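Local coordinates for protein DNA polymerase (Pyrobaculum calidifontis, PDB 5MDN) that probably extends DNA by adding deoxynucleotides from their triphosphates, with release of diphosphate, as a family B DNA polymerase, at residues R2-D7 with F159-R164; V126-N131 with F350-S355; V191-G196 with K220-D225. All coordinates share one frame; numbering follows the deposited sequence.

How the interactions relate
Interactions 1 and 2 lie side by side, their centres about 8 Å apart. Interaction 3 is about 16 Å from the first and 21 Å from the second, centre to centre. Interactions 1 and 2 cross along the chain: their segments alternate as 2-7, 126-131, 159-164, 350-355. Interaction 3 follows interaction 1, nested in the loop that interaction 2 closes. Pro5 O to Cys128 N and Phe159 O to Trp130 NE1, both probable hydrogen bonds, tie interactions 1 and 2 together. Arg164 and Asp223 form a salt bridge between interactions 1 and 3. Interaction 1 ties the N-terminal sheet to the exonuclease linker, interaction 2 sets a loop on helix 326-356, and interaction 3 lies within the exonuclease fold.

Interaction 1: R2-D7 with F159-R164; sequences RFWPLD and FPPPLR. With MG (magnesium ion), chain C.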
ATOM      1  N   ARG A   2      27.569   8.708 -12.300  1.00 69.71           N
ATOM      2  CA  ARG A   2      26.660   7.892 -11.505  1.00 72.14           C
ATOM      3  C   ARG A   2      25.474   8.759 -11.096  1.00 68.94           C
ATOM      4  O   ARG A   2      25.650   9.922 -10.724  1.00 68.19           O
ATOM      5  CB  ARG A   2      27.403   7.308 -10.289  1.00 76.40           C
ATOM      6  CG  ARG A   2      28.139   8.371  -9.483  1.00 84.24           C
ATOM      7  CD  ARG A   2      28.950   7.819  -8.315  1.00 88.78           C
ATOM      8  NE  ARG A   2      29.306   8.880  -7.373  1.00 93.05           N
ATOM      9  CZ  ARG A   2      29.780   8.674  -6.151  1.00 94.84           C
ATOM     10  NH1 ARG A   2      29.965   7.434  -5.718  1.00 97.92           N
ATOM     11  NH2 ARG A   2      30.076   9.702  -5.365  1.00 94.60           N
ATOM     12  N   PHE A   3      24.260   8.203 -11.174  1.00 66.34           N
ATOM     13  CA  PHE A   3      23.088   9.049 -11.384  1.00 61.00           C
ATOM     14  C   PHE A   3      22.026   8.970 -10.295  1.00 63.20           C
ATOM     15  O   PHE A   3      21.545  10.018  -9.857  1.00 71.91           O
ATOM     16  CB  PHE A   3      22.445   8.731 -12.742  1.00 57.07           C
ATOM     17  CG  PHE A   3      21.236   9.559 -13.028  1.00 53.55           C
ATOM     18  CD1 PHE A   3      21.279  10.934 -12.868  1.00 53.72           C
ATOM     19  CD2 PHE A   3      20.058   8.975 -13.453  1.00 53.60           C
ATOM     20  CE1 PHE A   3      20.172  11.707 -13.120  1.00 54.83           C
ATOM     21  CE2 PHE A   3      18.947   9.744 -13.712  1.00 54.75           C
ATOM     22  CZ  PHE A   3      19.004  11.113 -13.546  1.00 54.77           C
ATOM     23  N   TRP A   4      21.591   7.767  -9.889  1.00 59.77           N
ATOM     24  CA  TRP A   4      20.533   7.631  -8.882  1.00 58.42           C
ATOM     25  C   TRP A   4      19.229   8.308  -9.299  1.00 51.79           C
ATOM     26  O   TRP A   4      19.047   9.504  -9.044  1.00 46.03           O
ATOM     27  CB  TRP A   4      20.981   8.206  -7.535  1.00 62.78           C
ATOM     28  CG  TRP A   4      19.979   8.000  -6.436  1.00 66.51           C
ATOM     29  CD1 TRP A   4      18.931   8.823  -6.122  1.00 70.62           C
ATOM     30  CD2 TRP A   4      19.928   6.917  -5.506  1.00 65.04           C
ATOM     31  NE1 TRP A   4      18.230   8.314  -5.059  1.00 69.35           N
ATOM     32  CE2 TRP A   4      18.821   7.144  -4.662  1.00 67.07           C
ATOM     33  CE3 TRP A   4      20.708   5.777  -5.303  1.00 67.31           C
ATOM     34  CZ2 TRP A   4      18.479   6.273  -3.634  1.00 70.53           C
ATOM     35  CZ3 TRP A   4      20.364   4.913  -4.284  1.00 72.38           C
ATOM     36  CH2 TRP A   4      19.258   5.163  -3.466  1.00 74.92           C
ATOM     37  N   PRO A   5      18.286   7.583  -9.905  1.00 52.53           N
ATOM     38  CA  PRO A   5      17.066   8.232 -10.412  1.00 53.67           C
ATOM     39  C   PRO A   5      16.028   8.427  -9.312  1.00 54.60           C
ATOM     40  O   PRO A   5      15.761   7.517  -8.523  1.00 58.51           O
ATOM     41  CB  PRO A   5      16.561   7.253 -11.482  1.00 53.19           C
ATOM     42  CG  PRO A   5      17.723   6.342 -11.765  1.00 52.85           C
ATOM     43  CD  PRO A   5      18.438   6.231 -10.456  1.00 53.40           C
ATOM     44  N   LEU A   6      15.449   9.628  -9.260  1.00 53.08           N
ATOM     45  CA  LEU A   6      14.309   9.931  -8.397  1.00 52.96           C
ATOM     46  C   LEU A   6      12.974   9.790  -9.125  1.00 53.54           C
ATOM     47  O   LEU A   6      12.074   9.091  -8.649  1.00 58.13           O
ATOM     48  CB  LEU A   6      14.435  11.351  -7.834  1.00 54.40           C
ATOM     49  CG  LEU A   6      15.103  11.545  -6.472  1.00 56.68           C
ATOM     50  CD1 LEU A   6      15.349  13.022  -6.219  1.00 60.23           C
ATOM     51  CD2 LEU A   6      14.239  10.955  -5.368  1.00 58.28           C
ATOM     52  N   ASP A   7      12.830  10.458 -10.269  1.00 48.57           N
ATOM     53  CA  ASP A   7      11.565  10.533 -10.982  1.00 49.82           C
ATOM     54  C   ASP A   7      11.824  10.439 -12.479  1.00 48.08           C
ATOM     55  O   ASP A   7      12.900  10.806 -12.961  1.00 46.52           O
ATOM     56  CB  ASP A   7      10.819  11.837 -10.656  1.00 51.17           C
ATOM     57  CG  ASP A   7       9.384  11.820 -11.129  1.00 53.25           C
ATOM     58  OD1 ASP A   7       8.854  10.718 -11.376  1.00 58.87           O
ATOM     59  OD2 ASP A   7       8.788  12.910 -11.251  1.00 52.35           O
ATOM     60  N   PHE A 159      25.402   3.390  -1.355  1.00 73.35           N
ATOM     61  CA  PHE A 159      24.360   3.839  -0.451  1.00 73.46           C
ATOM     62  C   PHE A 159      23.648   5.070  -1.006  1.00 68.11           C
ATOM     63  O   PHE A 159      24.220   5.825  -1.798  1.00 67.83           O
ATOM     64  CB  PHE A 159      24.940   4.135   0.928  1.00 77.14           C
ATOM     65  CG  PHE A 159      25.417   2.910   1.654  1.00 81.94           C
ATOM     66  CD1 PHE A 159      24.546   2.161   2.438  1.00 85.11           C
ATOM     67  CD2 PHE A 159      26.730   2.494   1.533  1.00 86.30           C
ATOM     68  CE1 PHE A 159      24.990   1.025   3.093  1.00 85.82           C
ATOM     69  CE2 PHE A 159      27.179   1.366   2.182  1.00 90.44           C
ATOM     70  CZ  PHE A 159      26.313   0.628   2.963  1.00 88.77           C
ATOM     71  N   PRO A 160      22.393   5.276  -0.617  1.00 68.07           N
ATOM     72  CA  PRO A 160      21.651   6.423  -1.122  1.00 67.94           C
ATOM     73  C   PRO A 160      22.321   7.726  -0.716  1.00 67.48           C
ATOM     74  O   PRO A 160      22.929   7.818   0.364  1.00 71.69           O
ATOM     75  CB  PRO A 160      20.275   6.273  -0.461  1.00 68.14           C
ATOM     76  CG  PRO A 160      20.170   4.813  -0.145  1.00 68.17           C
ATOM     77  CD  PRO A 160      21.553   4.392   0.212  1.00 68.86           C
ATOM     78  N   PRO A 161      22.230   8.748  -1.556  1.00 65.74           N
ATOM     79  CA  PRO A 161      22.765  10.056  -1.188  1.00 65.26           C
ATOM     80  C   PRO A 161      21.836  10.750  -0.211  1.00 63.95           C
ATOM     81  O   PRO A 161      20.688  10.318  -0.021  1.00 64.74           O
ATOM     82  CB  PRO A 161      22.822  10.798  -2.532  1.00 66.47           C
ATOM     83  CG  PRO A 161      21.718  10.196  -3.328  1.00 66.62           C
ATOM     84  CD  PRO A 161      21.585   8.759  -2.880  1.00 67.32           C
ATOM     85  N   PRO A 162      22.291  11.816   0.443  1.00 64.21           N
ATOM     86  CA  PRO A 162      21.378  12.586   1.294  1.00 64.88           C
ATOM     87  C   PRO A 162      20.280  13.225   0.456  1.00 63.56           C
ATOM     88  O   PRO A 162      20.545  13.842  -0.579  1.00 68.43           O
ATOM     89  CB  PRO A 162      22.291  13.636   1.937  1.00 65.97           C
ATOM     90  CG  PRO A 162      23.457  13.745   1.010  1.00 66.25           C
ATOM     91  CD  PRO A 162      23.659  12.362   0.467  1.00 65.89           C
ATOM     92  N   LEU A 163      19.042  13.075   0.913  1.00 59.70           N
ATOM     93  CA  LEU A 163      17.880  13.621   0.227  1.00 61.63           C
ATOM     94  C   LEU A 163      17.238  14.705   1.079  1.00 61.95           C
ATOM     95  O   LEU A 163      17.178  14.591   2.308  1.00 64.24           O
ATOM     96  CB  LEU A 163      16.854  12.525  -0.080  1.00 61.62           C
ATOM     97  CG  LEU A 163      17.257  11.437  -1.077  1.00 60.30           C
ATOM     98  CD1 LEU A 163      16.103  10.476  -1.308  1.00 58.65           C
ATOM     99  CD2 LEU A 163      17.713  12.059  -2.388  1.00 61.16           C
ATOM    100  N   ARG A 164      16.759  15.756   0.421  1.00 59.70           N
ATOM    101  CA  ARG A 164      16.015  16.816   1.089  1.00 62.78           C
ATOM    102  C   ARG A 164      14.552  16.392   1.159  1.00 63.58           C
ATOM    103  O   ARG A 164      13.864  16.330   0.133  1.00 67.81           O
ATOM    104  CB  ARG A 164      16.183  18.143   0.352  1.00 65.78           C
ATOM    105  CG  ARG A 164      17.603  18.692   0.395  1.00 67.87           C
ATOM    106  CD  ARG A 164      17.648  20.156  -0.022  1.00 69.73           C
ATOM    107  NE  ARG A 164      17.466  20.336  -1.461  1.00 69.03           N
ATOM    108  CZ  ARG A 164      18.432  20.183  -2.364  1.00 71.52           C
ATOM    109  NH1 ARG A 164      19.656  19.845  -1.984  1.00 71.80           N
ATOM    110  NH2 ARG A 164      18.171  20.366  -3.650  1.00 73.93           N
TER
HETATM  111 MG    MG C 801       6.351  10.565 -11.296  1.00 35.65          MG
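Trp4 lays one face of its indole against Pro160 and Pro161. Its CG stands anti to the backbone N (chi1 -176°), and from CB the ring reaches out to the proline run. The five-membered ring comes first. Trp4 CG is 4.0 Å from Pro161 CD, and CD1 lies at a similar distance from Pro161 CG and CD. Trp4 CD2 comes closer, 3.6 Å from Pro161 CD. NE1, CE2 and CE3 also border that same carbon, so Pro161 CD sits near the middle of the indole. Pro161 CD is 3.7 Å from the centroid of the Trp4 five-membered ring and 16° off the normal, a CH-pi contact. Further out the ring passes to Pro160. CZ3 faces Pro160 CA, CZ2 faces Pro160 CB, and Trp4 CH2 at the tip is 3.4 Å from Pro160 CB. Pro160 CA makes a second CH-pi contact, with the six-membered ring of Trp4. Both prolines are therefore on the same face. Trp130 also meets the Trp4 ring, and Leu499 of helix 495-512 touches Pro160.

Beyond the indole, Leu6 CD2 approaches Leu163 CD1 loosely, at 4.5 Å. The next residue, Asp7, binds a magnesium ion through OD1 at 2.5 Å, a site it shares with Asp363. Asp7 OD2 accepts a hydrogen bond from Gly272 N. Leu6 and Asp7 both face Phe22, which makes a classic beta bulge at the start of edge strand 5-12. The contact joins this edge of the N-terminal sheet to the linker that leads into strand 165-172 of the RNase H-like exonuclease domain.

Interaction 2: V126-N131 with F350-S355; sequences VPCAWN and FLIQLS
Cys128 pushes its CB and SG against the last turns of helix 326-356. Cys128 CB rests on the backbone of Ile352, 3.5 Å from Ile352 O, and on the methyl CG2 of the same residue, 3.7 Å away. SG lies beside the backbone N of Cys128 (chi1 -61°), which brings Cys128 SG to the Ser355 side chain, 3.8 Å from Ser355 CB. Ile352 CG2 also borders Cys128 SG. Pro127 packs beside Cys128, against Ser355. Pro127 CG meets Ser355 O at 3.6 Å and also lies near Ser355 OG. That hydroxyl is buried, and it is hydrogen-bonded to Leu360 O just beyond the helix.

Residues 126-131 lie in the loop after helix 115-123 and run into strand 131-141, an outer strand of the N-terminal sheet. The Asn131 amide reaches back across the loop and grips both the N-H and the O of Val126. Its OD1 takes the Val126 N-H, nearly straight at 170°. Asn131 ND2 gives a bond of 3.0 Å to Val126 O, which lies close to the amide plane. These two bonds fix the rotation of the amide. On the helix side, Leu362 of helix 362-365 touches both Cys128 and Ile352, while Arg380 of helix 370-384 touches Pro127.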
ATOM      1  N   VAL A 126      17.360   1.489 -13.056  1.00 53.10           N
ATOM      2  CA  VAL A 126      16.778   1.070 -11.785  1.00 55.12           C
ATOM      3  C   VAL A 126      16.613   2.309 -10.911  1.00 53.81           C
ATOM      4  O   VAL A 126      17.599   3.009 -10.643  1.00 50.95           O
ATOM      5  CB  VAL A 126      17.637  -0.001 -11.089  1.00 57.70           C
ATOM      6  CG1 VAL A 126      17.482  -1.338 -11.800  1.00 58.20           C
ATOM      7  CG2 VAL A 126      19.109   0.402 -11.064  1.00 60.15           C
ATOM      8  N   PRO A 127      15.398   2.635 -10.472  1.00 50.84           N
ATOM      9  CA  PRO A 127      15.214   3.817  -9.624  1.00 50.78           C
ATOM     10  C   PRO A 127      15.764   3.583  -8.227  1.00 52.51           C
ATOM     11  O   PRO A 127      15.830   2.451  -7.741  1.00 52.12           O
ATOM     12  CB  PRO A 127      13.693   4.007  -9.602  1.00 49.54           C
ATOM     13  CG  PRO A 127      13.141   2.651  -9.858  1.00 48.24           C
ATOM     14  CD  PRO A 127      14.133   1.924 -10.726  1.00 48.93           C
ATOM     15  N   CYS A 128      16.162   4.680  -7.583  1.00 54.98           N
ATOM     16  CA  CYS A 128      16.716   4.639  -6.231  1.00 58.14           C
ATOM     17  C   CYS A 128      17.908   3.687  -6.156  1.00 62.63           C
ATOM     18  O   CYS A 128      18.041   2.887  -5.229  1.00 62.15           O
ATOM     19  CB  CYS A 128      15.646   4.261  -5.206  1.00 57.80           C
ATOM     20  SG  CYS A 128      14.261   5.408  -5.108  1.00 57.65           S
ATOM     21  N   ALA A 129      18.782   3.782  -7.155  1.00 65.09           N
ATOM     22  CA  ALA A 129      20.012   3.006  -7.195  1.00 62.89           C
ATOM     23  C   ALA A 129      20.979   3.710  -8.133  1.00 61.88           C
ATOM     24  O   ALA A 129      20.566   4.246  -9.164  1.00 64.15           O
ATOM     25  CB  ALA A 129      19.762   1.567  -7.657  1.00 61.40           C
ATOM     26  N   TRP A 130      22.258   3.706  -7.772  1.00 73.49           N
ATOM     27  CA  TRP A 130      23.266   4.370  -8.590  1.00 71.99           C
ATOM     28  C   TRP A 130      23.435   3.637  -9.917  1.00 73.04           C
ATOM     29  O   TRP A 130      23.858   2.476  -9.944  1.00 71.38           O
ATOM     30  CB  TRP A 130      24.594   4.439  -7.847  1.00 68.85           C
ATOM     31  CG  TRP A 130      24.588   5.321  -6.642  1.00 66.55           C
ATOM     32  CD1 TRP A 130      24.515   4.929  -5.337  1.00 66.44           C
ATOM     33  CD2 TRP A 130      24.681   6.750  -6.627  1.00 64.33           C
ATOM     34  NE1 TRP A 130      24.548   6.027  -4.511  1.00 66.52           N
ATOM     35  CE2 TRP A 130      24.650   7.157  -5.279  1.00 65.03           C
ATOM     36  CE3 TRP A 130      24.784   7.725  -7.624  1.00 64.69           C
ATOM     37  CZ2 TRP A 130      24.717   8.496  -4.903  1.00 64.13           C
ATOM     38  CZ3 TRP A 130      24.850   9.052  -7.249  1.00 63.14           C
ATOM     39  CH2 TRP A 130      24.817   9.427  -5.900  1.00 63.97           C
ATOM     40  N   ASN A 131      23.109   4.313 -11.010  1.00 68.08           N
ATOM     41  CA  ASN A 131      23.320   3.794 -12.352  1.00 67.34           C
ATOM     42  C   ASN A 131      24.578   4.404 -12.957  1.00 68.04           C
ATOM     43  O   ASN A 131      25.035   5.472 -12.550  1.00 68.96           O
ATOM     44  CB  ASN A 131      22.113   4.088 -13.249  1.00 65.04           C
ATOM     45  CG  ASN A 131      20.875   3.314 -12.839  1.00 62.49           C
ATOM     46  OD1 ASN A 131      20.454   2.383 -13.527  1.00 60.38           O
ATOM     47  ND2 ASN A 131      20.280   3.703 -11.718  1.00 59.84           N
ATOM     48  N   PHE A 350      12.958   2.018   3.914  1.00 55.74           N
ATOM     49  CA  PHE A 350      12.474   0.761   3.351  1.00 53.22           C
ATOM     50  C   PHE A 350      11.915   0.964   1.947  1.00 54.62           C
ATOM     51  O   PHE A 350      12.196   0.176   1.034  1.00 56.05           O
ATOM     52  CB  PHE A 350      11.415   0.152   4.268  1.00 52.03           C
ATOM     53  CG  PHE A 350      10.749  -1.067   3.699  1.00 50.45           C
ATOM     54  CD1 PHE A 350      11.458  -2.245   3.526  1.00 49.55           C
ATOM     55  CD2 PHE A 350       9.413  -1.034   3.340  1.00 50.05           C
ATOM     56  CE1 PHE A 350      10.844  -3.370   2.998  1.00 50.33           C
ATOM     57  CE2 PHE A 350       8.794  -2.152   2.814  1.00 51.15           C
ATOM     58  CZ  PHE A 350       9.509  -3.322   2.642  1.00 51.09           C
ATOM     59  N   LEU A 351      11.104   2.009   1.761  1.00 53.57           N
ATOM     60  CA  LEU A 351      10.473   2.246   0.467  1.00 54.22           C
ATOM     61  C   LEU A 351      11.508   2.508  -0.622  1.00 52.96           C
ATOM     62  O   LEU A 351      11.308   2.126  -1.781  1.00 52.22           O
ATOM     63  CB  LEU A 351       9.495   3.415   0.571  1.00 55.78           C
ATOM     64  CG  LEU A 351       8.201   3.122   1.331  1.00 58.17           C
ATOM     65  CD1 LEU A 351       7.492   4.411   1.712  1.00 62.55           C
ATOM     66  CD2 LEU A 351       7.290   2.225   0.509  1.00 58.55           C
ATOM     67  N   ILE A 352      12.616   3.169  -0.273  1.00 54.20           N
ATOM     68  CA  ILE A 352      13.674   3.413  -1.250  1.00 52.65           C
ATOM     69  C   ILE A 352      14.264   2.094  -1.735  1.00 52.68           C
ATOM     70  O   ILE A 352      14.511   1.911  -2.934  1.00 53.29           O
ATOM     71  CB  ILE A 352      14.750   4.339  -0.654  1.00 52.14           C
ATOM     72  CG1 ILE A 352      14.190   5.751  -0.466  1.00 52.82           C
ATOM     73  CG2 ILE A 352      15.990   4.367  -1.534  1.00 50.38           C
ATOM     74  CD1 ILE A 352      15.153   6.713   0.189  1.00 51.78           C
ATOM     75  N   GLN A 353      14.489   1.152  -0.816  1.00 54.65           N
ATOM     76  CA  GLN A 353      15.011  -0.150  -1.214  1.00 54.38           C
ATOM     77  C   GLN A 353      13.956  -0.959  -1.957  1.00 53.54           C
ATOM     78  O   GLN A 353      14.267  -1.641  -2.941  1.00 56.45           O
ATOM     79  CB  GLN A 353      15.513  -0.914   0.010  1.00 53.84           C
ATOM     80  CG  GLN A 353      16.641  -0.218   0.754  1.00 55.13           C
ATOM     81  CD  GLN A 353      17.847   0.032  -0.127  1.00 56.17           C
ATOM     82  OE1 GLN A 353      18.227  -0.815  -0.934  1.00 56.22           O
ATOM     83  NE2 GLN A 353      18.460   1.201   0.027  1.00 56.61           N
ATOM     84  N   LEU A 354      12.702  -0.892  -1.505  1.00 54.26           N
ATOM     85  CA  LEU A 354      11.618  -1.547  -2.225  1.00 51.32           C
ATOM     86  C   LEU A 354      11.407  -0.941  -3.606  1.00 49.36           C
ATOM     87  O   LEU A 354      10.751  -1.561  -4.450  1.00 49.31           O
ATOM     88  CB  LEU A 354      10.323  -1.472  -1.411  1.00 51.61           C
ATOM     89  CG  LEU A 354       9.173  -2.381  -1.856  1.00 52.23           C
ATOM     90  CD1 LEU A 354       9.596  -3.842  -1.788  1.00 52.66           C
ATOM     91  CD2 LEU A 354       7.925  -2.141  -1.020  1.00 53.47           C
ATOM     92  N   SER A 355      11.925   0.268  -3.847  1.00 50.17           N
ATOM     93  CA  SER A 355      11.864   0.870  -5.175  1.00 49.83           C
ATOM     94  C   SER A 355      12.975   0.348  -6.082  1.00 51.98           C
ATOM     95  O   SER A 355      12.752   0.140  -7.280  1.00 52.44           O
ATOM     96  CB  SER A 355      11.934   2.392  -5.065  1.00 48.34           C
ATOM     97  OG  SER A 355      12.017   2.987  -6.348  1.00 48.57           O
TER

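Interaction 3: V191-G196 with K220-D225; sequences VKTSDG and KEFDPD
Thr193 OG1 accepts two backbone N-H groups of the turn that follows it. Gly196 N donates to Thr193 OG1 at 3.2 Å with an angle of 152°, which makes an ST motif, and Arg197 N donates as well. The motif ends strand 186-193 and starts the turn to strand 198-202 in the mixed sheet of the RNase H-like exonuclease fold. Helix 209-222 is the helix of the beta-alpha-beta crossover from strand 198-202 to strand 226-229. Phe222 is its last residue, and its ring packs against the turn. Past the helix, Asp223 has positive phi and the chain turns toward strand 226-229. The Asp223 carboxylate is also held by Arg255 and Arg273.

The Phe222 CG stands anti to the backbone N (chi1 176°), which swings the ring out toward Thr193. Thr193 CB lies over one face in a CH-pi contact, 4.3 Å from the centroid of the Phe222 ring but displaced toward the rim. The ring atom nearest Thr193 CB is Phe222 CZ, at 4.0 Å. Ser194 OG comes to CZ near the ring plane. This hydroxyl is also hydrogen-bonded to Val165 N of strand 165-172, so the turn is pinned to the neighbouring strand.

The Asp195 and Phe222 side chains come toward each other from opposite directions. The carboxylate stands almost upright to the ring plane, 84° apart. An alanine in place of Phe222 would probably open a gap under Thr193 CB and leave the Asp195 carboxylate without the ring edge it rests against. At that edge, Asp195 OD2 lies 3.4 Å from Phe222 CE1.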
ATOM      1  N   VAL A 191       4.669  22.763   7.406  1.00 59.98           N
ATOM      2  CA  VAL A 191       5.727  22.047   6.708  1.00 60.07           C
ATOM      3  C   VAL A 191       6.851  21.767   7.695  1.00 60.98           C
ATOM      4  O   VAL A 191       7.126  22.579   8.586  1.00 62.88           O
ATOM      5  CB  VAL A 191       6.255  22.832   5.485  1.00 60.38           C
ATOM      6  CG1 VAL A 191       5.148  23.047   4.463  1.00 60.32           C
ATOM      7  CG2 VAL A 191       6.848  24.170   5.914  1.00 60.72           C
ATOM      8  N   LYS A 192       7.483  20.604   7.551  1.00 62.23           N
ATOM      9  CA  LYS A 192       8.653  20.247   8.337  1.00 61.51           C
ATOM     10  C   LYS A 192       9.658  19.579   7.412  1.00 59.89           C
ATOM     11  O   LYS A 192       9.281  18.871   6.474  1.00 55.23           O
ATOM     12  CB  LYS A 192       8.292  19.325   9.512  1.00 63.50           C
ATOM     13  CG  LYS A 192       9.421  19.123  10.514  1.00 64.99           C
ATOM     14  CD  LYS A 192       8.961  18.337  11.731  1.00 68.04           C
ATOM     15  CE  LYS A 192      10.141  17.914  12.593  1.00 68.31           C
ATOM     16  NZ  LYS A 192      10.767  19.065  13.298  1.00 68.43           N
ATOM     17  N   THR A 193      10.940  19.805   7.684  1.00 59.27           N
ATOM     18  CA  THR A 193      11.999  19.501   6.735  1.00 64.90           C
ATOM     19  C   THR A 193      13.084  18.675   7.410  1.00 66.86           C
ATOM     20  O   THR A 193      13.237  18.686   8.633  1.00 69.84           O
ATOM     21  CB  THR A 193      12.631  20.776   6.149  1.00 70.42           C
ATOM     22  OG1 THR A 193      13.508  21.367   7.116  1.00 76.74           O
ATOM     23  CG2 THR A 193      11.563  21.786   5.765  1.00 74.19           C
ATOM     24  N   SER A 194      13.839  17.952   6.583  1.00 69.68           N
ATOM     25  CA  SER A 194      14.939  17.149   7.102  1.00 69.44           C
ATOM     26  C   SER A 194      16.073  18.019   7.630  1.00 72.57           C
ATOM     27  O   SER A 194      16.843  17.571   8.488  1.00 75.69           O
ATOM     28  CB  SER A 194      15.453  16.203   6.017  1.00 67.50           C
ATOM     29  OG  SER A 194      15.739  16.905   4.821  1.00 67.25           O
ATOM     30  N   ASP A 195      16.212  19.244   7.115  1.00 73.07           N
ATOM     31  CA  ASP A 195      17.153  20.195   7.700  1.00 76.70           C
ATOM     32  C   ASP A 195      16.848  20.434   9.174  1.00 76.80           C
ATOM     33  O   ASP A 195      17.754  20.443  10.016  1.00 86.18           O
ATOM     34  CB  ASP A 195      17.121  21.515   6.927  1.00 81.79           C
ATOM     35  CG  ASP A 195      17.851  21.436   5.601  1.00 89.63           C
ATOM     36  OD1 ASP A 195      18.504  20.403   5.339  1.00 95.74           O
ATOM     37  OD2 ASP A 195      17.772  22.412   4.825  1.00 92.04           O
ATOM     38  N   GLY A 196      15.571  20.626   9.503  1.00 78.21           N
ATOM     39  CA  GLY A 196      15.183  20.972  10.855  1.00 74.64           C
ATOM     40  C   GLY A 196      14.219  22.139  10.907  1.00 72.79           C
ATOM     41  O   GLY A 196      13.841  22.592  11.993  1.00 74.68           O
ATOM     42  N   LYS A 220       9.713  25.721  -3.435  1.00 63.66           N
ATOM     43  CA  LYS A 220      10.724  26.212  -4.364  1.00 63.99           C
ATOM     44  C   LYS A 220      11.975  26.675  -3.625  1.00 63.49           C
ATOM     45  O   LYS A 220      13.092  26.529  -4.138  1.00 66.54           O
ATOM     46  CB  LYS A 220      10.149  27.351  -5.208  1.00 65.05           C
ATOM     47  CG  LYS A 220       8.979  26.950  -6.095  1.00 68.25           C
ATOM     48  CD  LYS A 220       8.597  28.082  -7.033  1.00 70.30           C
ATOM     49  CE  LYS A 220       8.134  29.304  -6.261  1.00 73.46           C
ATOM     50  NZ  LYS A 220       7.620  30.370  -7.165  1.00 76.79           N
ATOM     51  N   GLU A 221      11.803  27.227  -2.424  1.00 70.81           N
ATOM     52  CA  GLU A 221      12.934  27.730  -1.652  1.00 74.49           C
ATOM     53  C   GLU A 221      13.783  26.575  -1.131  1.00 72.18           C
ATOM     54  O   GLU A 221      15.012  26.579  -1.264  1.00 75.18           O
ATOM     55  CB  GLU A 221      12.411  28.586  -0.490  1.00 81.25           C
ATOM     56  CG  GLU A 221      13.445  29.372   0.302  1.00 89.54           C
ATOM     57  CD  GLU A 221      14.104  30.443  -0.548  1.00 98.37           C
ATOM     58  OE1 GLU A 221      13.430  30.948  -1.474  1.00106.09           O
ATOM     59  OE2 GLU A 221      15.280  30.782  -0.296  1.00102.17           O
ATOM     60  N   PHE A 222      13.133  25.568  -0.539  1.00 70.63           N
ATOM     61  CA  PHE A 222      13.831  24.419   0.029  1.00 68.83           C
ATOM     62  C   PHE A 222      14.302  23.440  -1.045  1.00 66.26           C
ATOM     63  O   PHE A 222      15.367  22.829  -0.901  1.00 61.74           O
ATOM     64  CB  PHE A 222      12.920  23.716   1.037  1.00 69.94           C
ATOM     65  CG  PHE A 222      13.498  22.455   1.615  1.00 70.65           C
ATOM     66  CD1 PHE A 222      14.738  22.459   2.232  1.00 69.88           C
ATOM     67  CD2 PHE A 222      12.790  21.266   1.554  1.00 71.36           C
ATOM     68  CE1 PHE A 222      15.265  21.299   2.767  1.00 69.84           C
ATOM     69  CE2 PHE A 222      13.312  20.105   2.087  1.00 70.48           C
ATOM     70  CZ  PHE A 222      14.549  20.122   2.695  1.00 70.28           C
ATOM     71  N   ASP A 223      13.517  23.272  -2.118  1.00 65.97           N
ATOM     72  CA  ASP A 223      13.796  22.338  -3.207  1.00 64.32           C
ATOM     73  C   ASP A 223      13.897  20.908  -2.683  1.00 60.88           C
ATOM     74  O   ASP A 223      14.986  20.319  -2.692  1.00 58.45           O
ATOM     75  CB  ASP A 223      15.082  22.719  -3.950  1.00 65.71           C
ATOM     76  CG  ASP A 223      15.270  21.931  -5.235  1.00 63.54           C
ATOM     77  OD1 ASP A 223      14.267  21.397  -5.753  1.00 63.79           O
ATOM     78  OD2 ASP A 223      16.416  21.842  -5.724  1.00 64.42           O
ATOM     79  N   PRO A 224      12.798  20.320  -2.215  1.00 59.40           N
ATOM     80  CA  PRO A 224      12.868  18.960  -1.679  1.00 58.41           C
ATOM     81  C   PRO A 224      12.944  17.914  -2.778  1.00 59.31           C
ATOM     82  O   PRO A 224      12.424  18.088  -3.883  1.00 62.49           O
ATOM     83  CB  PRO A 224      11.557  18.831  -0.894  1.00 58.24           C
ATOM     84  CG  PRO A 224      10.610  19.696  -1.648  1.00 59.23           C
ATOM     85  CD  PRO A 224      11.430  20.864  -2.151  1.00 60.36           C
ATOM     86  N   ASP A 225      13.610  16.806  -2.454  1.00 58.29           N
ATOM     87  CA  ASP A 225      13.658  15.656  -3.347  1.00 57.97           C
ATOM     88  C   ASP A 225      12.481  14.715  -3.121  1.00 57.93           C
ATOM     89  O   ASP A 225      11.976  14.112  -4.074  1.00 56.58           O
ATOM     90  CB  ASP A 225      14.975  14.899  -3.160  1.00 59.30           C
ATOM     91  CG  ASP A 225      16.189  15.782  -3.371  1.00 61.05           C
ATOM     92  OD1 ASP A 225      16.339  16.334  -4.483  1.00 57.58           O
ATOM     93  OD2 ASP A 225      16.998  15.922  -2.428  1.00 64.19           O
TER